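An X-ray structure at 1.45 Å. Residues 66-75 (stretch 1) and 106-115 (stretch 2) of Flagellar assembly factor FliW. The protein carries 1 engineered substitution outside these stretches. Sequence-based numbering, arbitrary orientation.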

# COMPACT_ATOMS: atom_id res chain seq x y z
N TYR A 66 -5.51 -10.36 6.69
CA TYR A 66 -4.87 -11.63 6.41
C TYR A 66 -3.73 -11.96 7.36
O TYR A 66 -3.33 -13.13 7.42
CB TYR A 66 -4.32 -11.65 4.97
CG TYR A 66 -5.39 -11.72 3.89
CD1 TYR A 66 -5.93 -10.55 3.37
CD2 TYR A 66 -5.84 -12.93 3.41
CE1 TYR A 66 -6.90 -10.60 2.38
CE2 TYR A 66 -6.82 -12.99 2.42
CZ TYR A 66 -7.34 -11.82 1.92
OH TYR A 66 -8.31 -11.86 0.94
N PHE A 67 -3.21 -10.98 8.09
CA PHE A 67 -2.02 -11.13 8.92
C PHE A 67 -2.35 -10.49 10.26
O PHE A 67 -1.93 -9.36 10.56
CB PHE A 67 -0.81 -10.48 8.25
CG PHE A 67 -0.50 -11.07 6.91
CD1 PHE A 67 0.04 -12.35 6.81
CD2 PHE A 67 -0.82 -10.38 5.75
CE1 PHE A 67 0.33 -12.90 5.57
CE2 PHE A 67 -0.54 -10.93 4.51
CZ PHE A 67 0.02 -12.19 4.43
N PRO A 68 -3.11 -11.20 11.09
CA PRO A 68 -3.68 -10.57 12.29
C PRO A 68 -2.66 -10.14 13.32
O PRO A 68 -2.97 -9.26 14.12
CB PRO A 68 -4.61 -11.64 12.86
CG PRO A 68 -4.25 -12.91 12.15
CD PRO A 68 -3.70 -12.52 10.82
N THR A 69 -1.46 -10.74 13.35
CA THR A 69 -0.44 -10.33 14.31
C THR A 69 0.56 -9.33 13.73
O THR A 69 1.57 -9.04 14.38
CB THR A 69 0.32 -11.54 14.86
OG1 THR A 69 0.95 -12.24 13.78
CG2 THR A 69 -0.62 -12.47 15.61
N TYR A 70 0.30 -8.81 12.53
CA TYR A 70 1.21 -7.83 11.93
C TYR A 70 1.40 -6.66 12.87
O TYR A 70 0.44 -5.97 13.22
CB TYR A 70 0.63 -7.34 10.60
CG TYR A 70 1.60 -6.53 9.76
CD1 TYR A 70 2.86 -7.01 9.44
CD2 TYR A 70 1.23 -5.29 9.27
CE1 TYR A 70 3.74 -6.26 8.66
CE2 TYR A 70 2.08 -4.55 8.48
CZ TYR A 70 3.33 -5.04 8.18
OH TYR A 70 4.18 -4.29 7.39
N GLU A 71 2.64 -6.43 13.28
CA GLU A 71 2.95 -5.36 14.22
C GLU A 71 4.25 -4.72 13.78
O GLU A 71 5.26 -5.41 13.61
CB GLU A 71 3.07 -5.92 15.64
CG GLU A 71 3.07 -4.88 16.74
CD GLU A 71 3.31 -5.49 18.11
OE1 GLU A 71 4.25 -5.05 18.81
OE2 GLU A 71 2.55 -6.40 18.49
N ILE A 72 4.23 -3.41 13.57
CA ILE A 72 5.39 -2.67 13.12
C ILE A 72 5.65 -1.51 14.06
O ILE A 72 4.77 -1.05 14.79
CB ILE A 72 5.27 -2.18 11.66
CG1 ILE A 72 4.24 -1.07 11.55
CG2 ILE A 72 4.93 -3.34 10.74
CD1 ILE A 72 4.11 -0.47 10.16
N ASP A 73 6.89 -1.04 14.06
CA ASP A 73 7.29 0.09 14.89
C ASP A 73 7.92 1.10 13.95
O ASP A 73 9.03 0.88 13.44
CB ASP A 73 8.24 -0.36 16.00
CG ASP A 73 8.65 0.78 16.90
OD1 ASP A 73 7.89 1.76 17.03
OD2 ASP A 73 9.72 0.68 17.54
N LEU A 74 7.20 2.19 13.69
CA LEU A 74 7.68 3.19 12.75
C LEU A 74 8.81 4.00 13.37
O LEU A 74 8.76 4.36 14.55
CB LEU A 74 6.54 4.13 12.37
CG LEU A 74 5.37 3.50 11.62
CD1 LEU A 74 4.29 4.53 11.37
CD2 LEU A 74 5.81 2.87 10.32
N ASP A 75 9.81 4.31 12.56
CA ASP A 75 10.97 5.07 12.99
C ASP A 75 10.59 6.54 13.19
O ASP A 75 9.61 7.04 12.63
CB ASP A 75 12.06 4.97 11.93
CG ASP A 75 11.62 5.52 10.59
OD1 ASP A 75 10.89 4.80 9.86
OD2 ASP A 75 12.01 6.65 10.26
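Stretch 2 (106-115) TANLQAPIVI

How do the two stretches run past each other? Stretch 1 has no regular helix or strand, while stretch 2 leaves one strand at Thr-106 and Ala-107, passes through a loop and is in a strand again by Val-114. They advance in the same direction, because Tyr-70, Ile-72 and Leu-74 pair in order with Leu-109, Pro-112 and Val-114, at CA to CA distances of 8.1, 9.1 and 9.3 Å. Such spacing leaves room for side chains between the backbones, and together the two bury 384 Å².

What does Phe-67 rest against? It begins a type I turn, closed by a hydrogen bond from Tyr-70 N to Phe-67 O (3.0 Å), and its CB points toward stretch 2. Leu-109 lies over one face of the ring, with its CD1 4.1 Å from the ring centroid in a CH-pi contact and its CD2 3.8 Å from Phe-67 CD2. Ala-107 CB approaches obliquely, 3.7 Å from Phe-67 CE2. Pro-68 and Thr-69, in the middle of the turn, make no contact with stretch 2.

Why is Tyr-70 central? Its ring is buried against Leu-109, with CE1 3.7 Å from Leu-109 CB, and its hydroxyl reaches the backbone: Tyr-70 OH donates to Leu-109 O at 2.7 Å, the one hydrogen bond between the stretches. That same OH lies 3.4 Å from Pro-112 CG, and Pro-112 CB sits at the ring edge.

How does the contact continue beyond Tyr-70? Every second residue takes part, as Glu-71 and Asp-73 are exposed and out of reach. Ile-72 extends CD1 to within 3.9 Å of Pro-112 CG. Leu-74 starts sideways, but its end comes nearer, bringing CD1 to 4.0 Å from Val-114 CG1. Asp-75 touches nothing in stretch 2; its side chain caps a helix that follows.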

# COMPACT_ATOMS: atom_id res chain seq x y z
N THR A 106 1.02 -13.42 -2.53
CA THR A 106 1.80 -13.06 -1.36
C THR A 106 1.72 -11.56 -1.11
O THR A 106 1.32 -10.79 -1.98
CB THR A 106 3.28 -13.45 -1.53
OG1 THR A 106 3.83 -12.79 -2.68
CG2 THR A 106 3.41 -14.96 -1.70
N ALA A 107 2.11 -11.17 0.09
CA ALA A 107 2.22 -9.77 0.48
C ALA A 107 3.64 -9.47 0.95
O ALA A 107 4.32 -10.31 1.54
CB ALA A 107 1.26 -9.46 1.63
N ASN A 108 4.10 -8.24 0.68
CA ASN A 108 5.38 -7.75 1.18
C ASN A 108 5.15 -7.07 2.53
O ASN A 108 4.78 -5.90 2.59
CB ASN A 108 6.06 -6.82 0.18
CG ASN A 108 7.47 -6.41 0.62
OD1 ASN A 108 7.79 -6.44 1.80
ND2 ASN A 108 8.31 -6.06 -0.35
N LEU A 109 5.36 -7.82 3.61
CA LEU A 109 5.20 -7.28 4.96
C LEU A 109 6.39 -6.44 5.41
O LEU A 109 6.27 -5.70 6.40
CB LEU A 109 4.93 -8.42 5.95
CG LEU A 109 3.71 -9.28 5.63
CD1 LEU A 109 3.48 -10.28 6.76
CD2 LEU A 109 2.48 -8.43 5.39
N GLN A 110 7.52 -6.50 4.69
CA GLN A 110 8.67 -5.69 5.04
C GLN A 110 8.49 -4.22 4.68
O GLN A 110 9.15 -3.36 5.28
CB GLN A 110 9.93 -6.21 4.35
CG GLN A 110 11.23 -5.61 4.87
CD GLN A 110 12.42 -5.86 3.96
OE1 GLN A 110 12.37 -6.70 3.07
NE2 GLN A 110 13.50 -5.13 4.19
N ALA A 111 7.63 -3.90 3.71
CA ALA A 111 7.57 -2.56 3.13
C ALA A 111 6.14 -2.05 3.05
O ALA A 111 5.60 -1.83 1.96
CB ALA A 111 8.25 -2.52 1.77
N PRO A 112 5.51 -1.78 4.19
CA PRO A 112 4.13 -1.28 4.17
C PRO A 112 4.01 0.14 3.64
O PRO A 112 4.94 0.96 3.71
CB PRO A 112 3.72 -1.33 5.65
CG PRO A 112 4.99 -1.13 6.38
CD PRO A 112 6.04 -1.86 5.57
N ILE A 113 2.82 0.42 3.09
CA ILE A 113 2.38 1.77 2.76
C ILE A 113 1.73 2.38 4.00
O ILE A 113 0.79 1.80 4.56
CB ILE A 113 1.39 1.75 1.59
CG1 ILE A 113 2.02 1.17 0.31
CG2 ILE A 113 0.81 3.15 1.33
CD1 ILE A 113 3.06 2.08 -0.32
N VAL A 114 2.20 3.55 4.41
CA VAL A 114 1.76 4.20 5.64
C VAL A 114 1.20 5.56 5.25
O VAL A 114 1.91 6.36 4.62
CB VAL A 114 2.92 4.38 6.62
CG1 VAL A 114 2.44 5.07 7.89
CG2 VAL A 114 3.57 3.02 6.92
N ILE A 115 -0.05 5.84 5.62
CA ILE A 115 -0.71 7.07 5.23
C ILE A 115 -1.26 7.78 6.46
O ILE A 115 -1.97 7.17 7.26
CB ILE A 115 -1.84 6.80 4.21
CG1 ILE A 115 -1.23 6.27 2.91
CG2 ILE A 115 -2.68 8.06 3.97
CD1 ILE A 115 -2.24 5.81 1.88